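PDB 3NA6: succinylglutamate desuccinylase/aspartoacylase from Ruegeria sp. TM1040, which probably hydrolyses the amide bond of an N-acylated amino acid, as zinc-dependent succinylglutamate desuccinylases and aspartoacylases do. Local coordinates for residues A141-G147 / L206-G212; P155-I161 / A180-L186; Y63-V67 / M216-N222; V88-P94 / I126-F130. All coordinates share one frame; numbering follows the deposited sequence.

Interaction 1: residues A141-G147 / L206-G212; sequences AVDFHSG and LVTTELG
T209 turns its hydroxyl into the space between its own backbone N and carbonyl carbon (chi1 70°), and from there OG1 gives a hydrogen bond to H145 O at 2.9 Å. The same carbonyl oxygen accepts from L211 N, 3.0 Å away from H145 O. Both donors lie in the carbonyl plane, each on a lone pair, so two bonds fix this peptide. H145 has CG anti to its carbonyl carbon (chi1 -69°), which carries the imidazole back to D143. H145 NE2 donates to D143 OD2 over 2.8 Å, meeting the oxygen from above the carboxylate plane, while T55 and N58 hold the carboxylate from outside. A water accepts from T208 OG1 and donates to D143 OD2, joining the strands on this side. Strands 141-143 and 206-210 are parallel neighbours in the mixed central sheet of an alpha/beta zinc-exopeptidase-like fold. V207 N to A141 O, 2.9 Å, and D143 N to V207 O, 3.0 Å, are their bonds. Branched V142 and V207 suit the extended backbone and lie side by side, CG1 to CG1 at 3.8 Å, V207 also packing on A174 and F178 of helix 165-178. H145 stands beside H59 and E62, a grouping consistent with a metal site left empty here. Beyond the strands, G147 N bonds to G212 O at 2.9 Å, and the backbone angles of G212 (phi 151°) suit glycine, which has no CB.

Interaction 2: residues P155-I161 / A180-L186; sequences PFAAAHI and APYSVQL
The rings of Y182 and H160 each take a carbonyl oxygen of the opposing segment at their edge, close to the ring plane. Y182 CD1 lies 3.8 Å from P155 O, and H160 CD2 is 3.6 Å from L186 O. On the same side of the sheet as these rings, F156 CB packs against Y182 CB at 3.7 Å. L186 places CG between its backbone N and carbonyl carbon (chi1 63°), so the branched end leans over the neighbouring strand, with CD2 4.1 Å from A158 CB. The small methyl group of A158 leaves room for that lean. Underneath, strands 156-160 and 182-186 run parallel, the chains bonding alternately from Y182 N to P155 O through to I161 N and L186 O, 3.0 Å apart. On the reverse side, I161 CD1 crosses the extended Q185 side chain at about a right angle, 3.6 Å from Q185 CD, and a water links Q185 NE2 to H160 O. This is the strand pair of a beta-alpha-beta crossover: the connecting helix 165-178 packs over A157, S183 and Q185, helix 219-235 meets P155 and P181 through R220 and I224, and strand 205-210 flanks 156-160 antiparallel.

Interaction 3: residues Y63-V67 / M216-N222; sequences YEGPV and MSTARSN
E64 reaches across to S221 and packs closely there, whereas the Y63 end of the contact is looser and partly bridged by water. S221 OG donates to E64 OE2 at 2.7 Å, using the anti lone pair of that carboxylate oxygen. S217 CB crowds in beside it, 3.3 Å from E64 OE2. The glutamate gets there by bending at chi2 (78°), which brings the carboxylate to S217 and S221, and its other oxygen, OE1, accepts from S146 OG. A long acidic side chain suits this place because it can serve two hydroxyls at once. Next to it V67 sets its methyl groups against the N222 amide, CG2 lying 3.9 Å from OD1 of N222. That oxygen is in turn gripped by S217 OG within its own segment.

S221 has a second task. T218 and S221 form a capping box at the start of helix 219-235: S221 N bonds to T218 OG1, and T218 N to S221 OG at 2.9 Å. The serine hydroxyl thus accepts from the cap while donating to E64, tying the first turn of one helix to that of helix 64-75. D273 of the second subunit adds its carboxylate at the same helix start, accepting from A219 N and R220 N, and R311 of that subunit donates to S217 O.

On the looser side, the Y63 ring comes only as near as 3.8 Å, from CD2 to the backbone N of selenomethionine M216. Here a water takes over, accepting from Y63 N and donating to both E64 OE1 and M216 O, the last at 2.6 Å.

Interaction 4: residues V88-P94 / I126-F130; sequences VPYFNYP and IADYF
F91 aims one ring carbon at the middle of the F130 ring: CE1 stands 3.3 Å above the F130 plane, over its centre. With the planes at 43° and the centroids 4.4 Å apart, the two rings meet obliquely. The pair belongs to the packing of helix 122-134 on the central sheet of an alpha/beta fold, where F130 also touches L53 and T55 of strand 51-55. F91 leaves the loop after strand 83-88 with its CG anti to the backbone N (chi1 -171°), and the extended side chain comes at F130 from the opposite direction. Apolar rings suit this buried place, where loop and helix meet without any hydrogen bond between them. V88 meets the F130 ring at its edge, near its plane, with CG2 4.1 Å from CZ of F130. One helical turn earlier, I126 lets its CG2 methyl rest 4.1 Å from F91 CE1. The loop is shaped by an inverse gamma turn centred on N92, closed by a weak bond from Y93 N to F91 O; N92 sits at the N-cap of helix 93-97, its OD1 making a weak bond to A95 N. At the far end, P94 CD lies 4.3 Å from I126 CD1.

How the interactions relate
From the N terminus, residues 63-67 come first and wait for 216-222, so interaction 3 closes the outermost loop and all the others nest within it. Interaction 4 opens and closes next, joining the loop after strand 83-88 to helix 122-134. That helix leads into strand 140-143, where interaction 1 begins; interaction 2 is completed inside its loop before 206-212 closes it. No contacts cross. Interactions 1 and 2 share the central sheet, F156 N bonding to E210 O between them, and F144 of interaction 1 packs on G65 of interaction 3. Interactions 2 and 4 lie on opposite sides of the chain's centre, with centres about 24 Å apart.

Interaction 1: residues A141-G147 / L206-G212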
# COMPACT_ATOMS: atom_id res chain seq x y z
N ALA A 141 22.45 10.44 -31.50
CA ALA A 141 21.98 10.02 -30.17
C ALA A 141 22.47 8.60 -29.85
O ALA A 141 22.50 7.75 -30.72
CB ALA A 141 20.46 10.06 -30.07
N VAL A 142 22.80 8.38 -28.59
CA VAL A 142 23.12 7.06 -28.04
C VAL A 142 22.22 6.83 -26.85
O VAL A 142 22.24 7.61 -25.90
CB VAL A 142 24.60 6.91 -27.62
CG1 VAL A 142 24.86 5.47 -27.18
CG2 VAL A 142 25.51 7.30 -28.75
N ASP A 143 21.36 5.80 -26.97
CA ASP A 143 20.38 5.45 -25.96
C ASP A 143 20.57 3.99 -25.49
O ASP A 143 20.28 3.06 -26.23
CB ASP A 143 18.94 5.64 -26.50
CG ASP A 143 17.86 5.50 -25.41
OD1 ASP A 143 17.97 6.08 -24.30
OD2 ASP A 143 16.88 4.78 -25.67
N PHE A 144 21.04 3.84 -24.25
CA PHE A 144 21.41 2.54 -23.69
C PHE A 144 20.19 1.85 -23.13
O PHE A 144 19.39 2.47 -22.42
CB PHE A 144 22.40 2.72 -22.52
CG PHE A 144 23.80 3.07 -22.94
CD1 PHE A 144 24.71 2.09 -23.21
CD2 PHE A 144 24.20 4.40 -23.06
CE1 PHE A 144 26.01 2.40 -23.56
CE2 PHE A 144 25.48 4.72 -23.42
CZ PHE A 144 26.40 3.72 -23.67
N HIS A 145 20.06 0.57 -23.46
CA HIS A 145 19.12 -0.31 -22.80
C HIS A 145 19.78 -1.60 -22.35
O HIS A 145 20.83 -1.99 -22.83
CB HIS A 145 17.95 -0.67 -23.70
CG HIS A 145 17.02 0.47 -23.97
ND1 HIS A 145 15.78 0.57 -23.38
CD2 HIS A 145 17.16 1.55 -24.77
CE1 HIS A 145 15.20 1.69 -23.80
NE2 HIS A 145 16.01 2.30 -24.64
N SER A 146 19.11 -2.24 -21.39
CA SER A 146 19.41 -3.59 -20.91
C SER A 146 18.05 -4.25 -20.62
O SER A 146 17.00 -3.61 -20.78
CB SER A 146 20.30 -3.52 -19.67
OG SER A 146 21.46 -2.78 -20.03
N GLY A 147 18.04 -5.53 -20.26
CA GLY A 147 16.80 -6.25 -20.08
C GLY A 147 15.87 -5.74 -18.99
O GLY A 147 14.66 -5.85 -19.10
N LEU A 206 21.10 6.93 -34.72
CA LEU A 206 20.79 6.46 -33.41
C LEU A 206 21.61 5.19 -33.16
O LEU A 206 21.67 4.32 -34.02
CB LEU A 206 19.29 6.13 -33.26
CG LEU A 206 19.05 5.35 -31.95
CD1 LEU A 206 18.62 6.29 -30.82
CD2 LEU A 206 18.11 4.19 -32.17
N VAL A 207 22.24 5.12 -31.98
CA VAL A 207 22.96 3.92 -31.51
C VAL A 207 22.19 3.41 -30.30
O VAL A 207 21.85 4.19 -29.40
CB VAL A 207 24.43 4.31 -31.14
CG1 VAL A 207 25.10 3.26 -30.27
CG2 VAL A 207 25.20 4.60 -32.40
N THR A 208 21.82 2.15 -30.33
CA THR A 208 21.08 1.57 -29.22
C THR A 208 21.66 0.21 -28.87
O THR A 208 22.40 -0.40 -29.64
CB THR A 208 19.55 1.54 -29.46
OG1 THR A 208 18.87 1.20 -28.24
CG2 THR A 208 19.14 0.57 -30.58
N THR A 209 21.35 -0.24 -27.66
CA THR A 209 21.87 -1.49 -27.14
C THR A 209 20.86 -2.35 -26.37
O THR A 209 19.75 -1.90 -25.98
CB THR A 209 22.95 -1.18 -26.12
OG1 THR A 209 22.32 -0.62 -24.96
CG2 THR A 209 23.98 -0.20 -26.62
N GLU A 210 21.27 -3.58 -26.10
CA GLU A 210 20.75 -4.38 -24.97
C GLU A 210 21.96 -5.04 -24.34
O GLU A 210 22.50 -5.96 -24.93
CB GLU A 210 19.77 -5.47 -25.45
CG GLU A 210 18.42 -4.95 -25.97
CD GLU A 210 17.49 -4.47 -24.86
OE1 GLU A 210 17.88 -4.52 -23.69
OE2 GLU A 210 16.36 -4.07 -25.18
N LEU A 211 22.43 -4.56 -23.18
CA LEU A 211 23.74 -4.99 -22.68
C LEU A 211 23.73 -5.97 -21.52
O LEU A 211 24.78 -6.25 -20.95
CB LEU A 211 24.59 -3.78 -22.30
CG LEU A 211 24.93 -2.82 -23.43
CD1 LEU A 211 25.73 -1.65 -22.86
CD2 LEU A 211 25.63 -3.53 -24.57
N GLY A 212 22.59 -6.56 -21.22
CA GLY A 212 22.51 -7.60 -20.20
C GLY A 212 21.12 -7.51 -19.62
O GLY A 212 20.13 -7.50 -20.36
O HOH W 1 16.85 3.16 -27.59

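Interaction 2: residues P155-I161 / A180-L186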
# COMPACT_ATOMS: atom_id res chain seq x y z
N PRO A 155 24.87 -9.49 -24.82
CA PRO A 155 25.09 -8.05 -24.96
C PRO A 155 25.27 -7.61 -26.39
O PRO A 155 26.29 -7.94 -27.00
CB PRO A 155 26.34 -7.81 -24.14
CG PRO A 155 27.11 -9.17 -24.20
CD PRO A 155 26.01 -10.20 -24.22
N PHE A 156 24.26 -6.93 -26.95
CA PHE A 156 24.35 -6.46 -28.35
C PHE A 156 24.20 -4.95 -28.54
O PHE A 156 23.59 -4.25 -27.73
CB PHE A 156 23.43 -7.26 -29.31
CG PHE A 156 21.97 -7.10 -29.07
CD1 PHE A 156 21.29 -6.00 -29.56
CD2 PHE A 156 21.27 -8.05 -28.36
CE1 PHE A 156 19.90 -5.87 -29.34
CE2 PHE A 156 19.90 -7.91 -28.14
CZ PHE A 156 19.23 -6.82 -28.63
N ALA A 157 24.80 -4.46 -29.61
CA ALA A 157 24.45 -3.14 -30.16
C ALA A 157 23.53 -3.40 -31.35
O ALA A 157 23.74 -4.39 -32.10
CB ALA A 157 25.70 -2.42 -30.60
N ALA A 158 22.53 -2.53 -31.54
CA ALA A 158 21.52 -2.69 -32.58
C ALA A 158 21.41 -1.46 -33.47
O ALA A 158 21.49 -0.33 -32.99
CB ALA A 158 20.16 -3.01 -31.97
N ALA A 159 21.22 -1.72 -34.76
CA ALA A 159 20.93 -0.72 -35.80
C ALA A 159 19.62 -1.13 -36.49
O ALA A 159 19.34 -2.35 -36.64
CB ALA A 159 22.07 -0.72 -36.85
N HIS A 160 18.86 -0.14 -36.97
CA HIS A 160 17.54 -0.41 -37.50
C HIS A 160 17.48 -0.42 -39.02
O HIS A 160 18.24 0.26 -39.70
CB HIS A 160 16.53 0.56 -36.92
CG HIS A 160 16.31 0.39 -35.45
ND1 HIS A 160 16.43 1.43 -34.55
CD2 HIS A 160 16.04 -0.72 -34.72
CE1 HIS A 160 16.23 0.97 -33.32
NE2 HIS A 160 15.98 -0.33 -33.40
N ILE A 161 16.57 -1.24 -39.52
CA ILE A 161 16.18 -1.24 -40.90
C ILE A 161 15.22 -0.08 -41.03
O ILE A 161 14.19 -0.01 -40.32
CB ILE A 161 15.48 -2.54 -41.29
CG1 ILE A 161 16.46 -3.72 -41.19
CG2 ILE A 161 14.89 -2.42 -42.72
CD1 ILE A 161 17.69 -3.63 -42.16
N ALA A 180 30.01 -4.26 -29.81
CA ALA A 180 29.58 -5.10 -28.69
C ALA A 180 29.90 -6.54 -29.06
O ALA A 180 30.22 -6.84 -30.22
CB ALA A 180 28.08 -4.91 -28.39
N PRO A 181 29.87 -7.44 -28.08
CA PRO A 181 30.20 -8.83 -28.43
C PRO A 181 29.19 -9.45 -29.39
O PRO A 181 29.53 -10.40 -30.08
CB PRO A 181 30.18 -9.55 -27.07
CG PRO A 181 30.49 -8.47 -26.08
CD PRO A 181 29.78 -7.24 -26.63
N TYR A 182 27.97 -8.92 -29.44
CA TYR A 182 27.01 -9.29 -30.48
C TYR A 182 26.55 -8.04 -31.23
O TYR A 182 26.52 -6.95 -30.67
CB TYR A 182 25.79 -10.05 -29.93
CG TYR A 182 26.09 -11.40 -29.38
CD1 TYR A 182 26.65 -11.53 -28.12
CD2 TYR A 182 25.83 -12.55 -30.11
CE1 TYR A 182 26.93 -12.75 -27.59
CE2 TYR A 182 26.10 -13.79 -29.59
CZ TYR A 182 26.67 -13.88 -28.33
OH TYR A 182 26.95 -15.10 -27.79
N SER A 183 26.23 -8.24 -32.50
CA SER A 183 25.80 -7.18 -33.41
C SER A 183 24.51 -7.60 -34.07
O SER A 183 24.38 -8.76 -34.48
CB SER A 183 26.86 -6.96 -34.49
OG SER A 183 28.00 -6.32 -33.96
N VAL A 184 23.57 -6.66 -34.16
CA VAL A 184 22.26 -6.88 -34.78
C VAL A 184 21.85 -5.72 -35.67
O VAL A 184 22.12 -4.56 -35.35
CB VAL A 184 21.13 -6.97 -33.75
CG1 VAL A 184 19.97 -7.75 -34.35
CG2 VAL A 184 21.60 -7.58 -32.44
N GLN A 185 21.19 -6.02 -36.78
CA GLN A 185 20.43 -5.03 -37.54
C GLN A 185 19.04 -5.63 -37.73
O GLN A 185 18.91 -6.73 -38.30
CB GLN A 185 21.06 -4.80 -38.90
CG GLN A 185 20.42 -3.67 -39.68
CD GLN A 185 21.07 -3.45 -41.02
OE1 GLN A 185 21.33 -4.40 -41.74
NE2 GLN A 185 21.32 -2.19 -41.37
N LEU A 186 18.01 -4.90 -37.31
CA LEU A 186 16.64 -5.41 -37.28
C LEU A 186 15.60 -4.34 -37.61
O LEU A 186 15.78 -3.16 -37.30
CB LEU A 186 16.36 -5.94 -35.88
CG LEU A 186 16.41 -4.85 -34.79
CD1 LEU A 186 15.01 -4.46 -34.44
CD2 LEU A 186 17.11 -5.30 -33.53
O HOH W 2 20.94 0.05 -39.79

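Interaction 3: residues Y63-V67 / M216-N222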
# COMPACT_ATOMS: atom_id res chain seq x y z
N TYR A 63 21.11 -0.64 -15.97
CA TYR A 63 22.20 0.06 -15.28
C TYR A 63 23.51 0.26 -16.03
O TYR A 63 24.30 1.09 -15.62
CB TYR A 63 22.50 -0.63 -13.96
CG TYR A 63 21.30 -0.55 -13.03
CD1 TYR A 63 21.04 0.61 -12.34
CD2 TYR A 63 20.42 -1.60 -12.89
CE1 TYR A 63 19.92 0.74 -11.51
CE2 TYR A 63 19.30 -1.50 -12.05
CZ TYR A 63 19.06 -0.33 -11.39
OH TYR A 63 17.97 -0.22 -10.59
N GLU A 64 23.77 -0.49 -17.09
CA GLU A 64 25.07 -0.36 -17.76
C GLU A 64 25.30 1.06 -18.31
O GLU A 64 26.39 1.63 -18.15
CB GLU A 64 25.25 -1.37 -18.90
CG GLU A 64 25.59 -2.84 -18.53
CD GLU A 64 24.37 -3.63 -18.05
OE1 GLU A 64 23.24 -3.07 -18.08
OE2 GLU A 64 24.56 -4.82 -17.67
N GLY A 65 24.30 1.60 -19.00
CA GLY A 65 24.44 2.93 -19.59
C GLY A 65 24.67 3.98 -18.52
O GLY A 65 25.60 4.77 -18.60
N PRO A 66 23.86 3.95 -17.47
CA PRO A 66 24.08 4.90 -16.39
C PRO A 66 25.49 4.88 -15.78
O PRO A 66 26.04 5.95 -15.47
CB PRO A 66 23.02 4.49 -15.39
CG PRO A 66 21.87 4.10 -16.25
CD PRO A 66 22.53 3.32 -17.37
N VAL A 67 26.08 3.70 -15.59
CA VAL A 67 27.46 3.62 -15.10
C VAL A 67 28.42 4.29 -16.09
O VAL A 67 29.26 5.12 -15.71
CB VAL A 67 27.87 2.16 -14.82
CG1 VAL A 67 29.38 2.06 -14.54
CG2 VAL A 67 27.05 1.60 -13.65
N MSE A 216 20.77 -5.43 -12.85
CA MSE A 216 22.13 -5.41 -12.31
C MSE A 216 23.07 -5.21 -13.47
O MSE A 216 22.67 -5.31 -14.62
CB MSE A 216 22.46 -6.74 -11.64
CG MSE A 216 22.40 -7.93 -12.56
SE MSE A 216 24.10 -8.39 -13.39
CE MSE A 216 25.01 -9.17 -11.87
N SER A 217 24.32 -4.97 -13.14
CA SER A 217 25.37 -5.03 -14.12
C SER A 217 26.66 -5.58 -13.54
O SER A 217 26.88 -5.52 -12.35
CB SER A 217 25.59 -3.64 -14.74
OG SER A 217 26.16 -2.76 -13.79
N THR A 218 27.52 -6.08 -14.42
CA THR A 218 28.79 -6.71 -14.08
C THR A 218 29.93 -5.81 -14.58
O THR A 218 29.69 -4.89 -15.38
CB THR A 218 28.92 -8.10 -14.76
OG1 THR A 218 28.91 -7.94 -16.19
CG2 THR A 218 27.76 -9.05 -14.36
N ALA A 219 31.15 -6.07 -14.13
CA ALA A 219 32.32 -5.37 -14.66
C ALA A 219 32.41 -5.58 -16.17
O ALA A 219 32.73 -4.65 -16.91
CB ALA A 219 33.62 -5.80 -13.98
N ARG A 220 32.14 -6.81 -16.63
CA ARG A 220 32.19 -7.09 -18.09
C ARG A 220 31.15 -6.28 -18.84
O ARG A 220 31.45 -5.70 -19.89
CB ARG A 220 31.99 -8.59 -18.41
CG ARG A 220 32.06 -8.94 -19.94
CD ARG A 220 31.43 -10.33 -20.23
NE ARG A 220 31.25 -10.62 -21.66
CZ ARG A 220 30.08 -10.84 -22.25
NH1 ARG A 220 28.96 -10.82 -21.55
NH2 ARG A 220 30.02 -11.11 -23.55
N SER A 221 29.92 -6.22 -18.32
CA SER A 221 28.85 -5.52 -19.05
C SER A 221 29.05 -4.00 -18.98
O SER A 221 28.84 -3.29 -19.99
CB SER A 221 27.43 -5.95 -18.60
OG SER A 221 27.12 -5.53 -17.28
N ASN A 222 29.47 -3.51 -17.81
CA ASN A 222 29.85 -2.13 -17.65
C ASN A 222 30.99 -1.79 -18.61
O ASN A 222 30.98 -0.70 -19.24
CB ASN A 222 30.30 -1.80 -16.22
CG ASN A 222 29.21 -1.90 -15.19
OD1 ASN A 222 28.03 -1.75 -15.49
ND2 ASN A 222 29.62 -2.12 -13.93
O HOH W 3 21.34 -3.65 -16.20
O HOH W 4 23.34 -6.92 -16.88

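Interaction 4: residues V88-P94 / I126-F130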
# COMPACT_ATOMS: atom_id res chain seq x y z
N VAL A 88 22.92 12.63 -20.06
CA VAL A 88 21.79 12.45 -19.13
C VAL A 88 21.80 10.97 -18.71
O VAL A 88 21.21 10.13 -19.37
CB VAL A 88 20.47 12.79 -19.84
CG1 VAL A 88 19.25 12.64 -18.91
CG2 VAL A 88 20.54 14.22 -20.42
N PRO A 89 22.54 10.64 -17.64
CA PRO A 89 22.68 9.22 -17.27
C PRO A 89 21.38 8.57 -16.81
O PRO A 89 21.23 7.36 -16.93
CB PRO A 89 23.69 9.24 -16.12
CG PRO A 89 24.12 10.67 -15.93
CD PRO A 89 23.25 11.56 -16.74
N TYR A 90 20.48 9.38 -16.26
CA TYR A 90 19.21 8.91 -15.73
C TYR A 90 18.06 9.62 -16.45
O TYR A 90 17.56 10.64 -16.02
CB TYR A 90 19.15 9.14 -14.23
CG TYR A 90 20.37 8.77 -13.43
CD1 TYR A 90 20.93 7.51 -13.52
CD2 TYR A 90 20.91 9.67 -12.51
CE1 TYR A 90 22.05 7.14 -12.71
CE2 TYR A 90 22.00 9.33 -11.70
CZ TYR A 90 22.59 8.05 -11.83
OH TYR A 90 23.67 7.72 -11.03
N PHE A 91 17.67 9.08 -17.60
CA PHE A 91 16.73 9.69 -18.53
C PHE A 91 15.30 9.71 -17.95
O PHE A 91 14.72 10.77 -17.80
CB PHE A 91 16.84 8.89 -19.82
CG PHE A 91 16.12 9.44 -21.03
CD1 PHE A 91 15.57 10.70 -21.09
CD2 PHE A 91 16.05 8.64 -22.16
CE1 PHE A 91 14.95 11.13 -22.23
CE2 PHE A 91 15.45 9.08 -23.32
CZ PHE A 91 14.89 10.30 -23.35
N ASN A 92 14.73 8.57 -17.63
CA ASN A 92 13.49 8.59 -16.84
C ASN A 92 13.89 8.61 -15.39
O ASN A 92 13.84 7.59 -14.68
CB ASN A 92 12.57 7.42 -17.13
CG ASN A 92 11.20 7.61 -16.50
OD1 ASN A 92 11.03 8.50 -15.65
ND2 ASN A 92 10.22 6.84 -16.97
N TYR A 93 14.28 9.79 -14.95
CA TYR A 93 14.87 9.96 -13.65
C TYR A 93 13.99 9.41 -12.52
O TYR A 93 14.46 8.65 -11.68
CB TYR A 93 15.31 11.40 -13.42
CG TYR A 93 15.97 11.62 -12.07
CD1 TYR A 93 17.11 10.92 -11.70
CD2 TYR A 93 15.42 12.50 -11.15
CE1 TYR A 93 17.69 11.12 -10.48
CE2 TYR A 93 16.00 12.69 -9.91
CZ TYR A 93 17.13 12.00 -9.59
OH TYR A 93 17.68 12.20 -8.37
N PRO A 94 12.69 9.74 -12.54
CA PRO A 94 11.84 9.16 -11.49
C PRO A 94 11.81 7.64 -11.48
O PRO A 94 11.88 7.04 -10.39
CB PRO A 94 10.46 9.77 -11.79
CG PRO A 94 10.82 11.09 -12.45
CD PRO A 94 11.96 10.73 -13.35
N ILE A 126 8.96 15.14 -20.04
CA ILE A 126 10.33 14.72 -20.35
C ILE A 126 10.48 14.46 -21.85
O ILE A 126 11.38 15.01 -22.51
CB ILE A 126 10.79 13.50 -19.51
CG1 ILE A 126 10.81 13.85 -18.02
CG2 ILE A 126 12.16 13.03 -19.91
CD1 ILE A 126 11.09 12.62 -17.06
N ALA A 127 9.61 13.62 -22.39
CA ALA A 127 9.64 13.29 -23.80
C ALA A 127 9.53 14.53 -24.68
O ALA A 127 10.30 14.71 -25.63
CB ALA A 127 8.52 12.31 -24.16
N ASP A 128 8.61 15.41 -24.34
CA ASP A 128 8.42 16.63 -25.11
C ASP A 128 9.66 17.53 -25.12
O ASP A 128 9.97 18.17 -26.13
CB ASP A 128 7.21 17.42 -24.60
CG ASP A 128 7.02 18.71 -25.34
OD1 ASP A 128 6.44 18.68 -26.46
OD2 ASP A 128 7.49 19.73 -24.82
N TYR A 129 10.35 17.60 -24.00
CA TYR A 129 11.55 18.42 -23.91
C TYR A 129 12.66 17.83 -24.78
O TYR A 129 13.41 18.56 -25.42
CB TYR A 129 12.02 18.55 -22.44
CG TYR A 129 13.17 19.49 -22.27
CD1 TYR A 129 13.00 20.87 -22.35
CD2 TYR A 129 14.44 19.01 -22.03
CE1 TYR A 129 14.07 21.72 -22.20
CE2 TYR A 129 15.49 19.86 -21.86
CZ TYR A 129 15.31 21.19 -21.96
OH TYR A 129 16.39 22.00 -21.80
N PHE A 130 12.79 16.51 -24.77
CA PHE A 130 13.76 15.85 -25.63
C PHE A 130 13.38 16.00 -27.09
O PHE A 130 14.23 16.33 -27.90
CB PHE A 130 13.99 14.38 -25.21
CG PHE A 130 14.97 14.24 -24.05
CD1 PHE A 130 14.65 14.75 -22.79
CD2 PHE A 130 16.22 13.70 -24.24
CE1 PHE A 130 15.52 14.69 -21.77
CE2 PHE A 130 17.12 13.63 -23.20
CZ PHE A 130 16.76 14.11 -21.96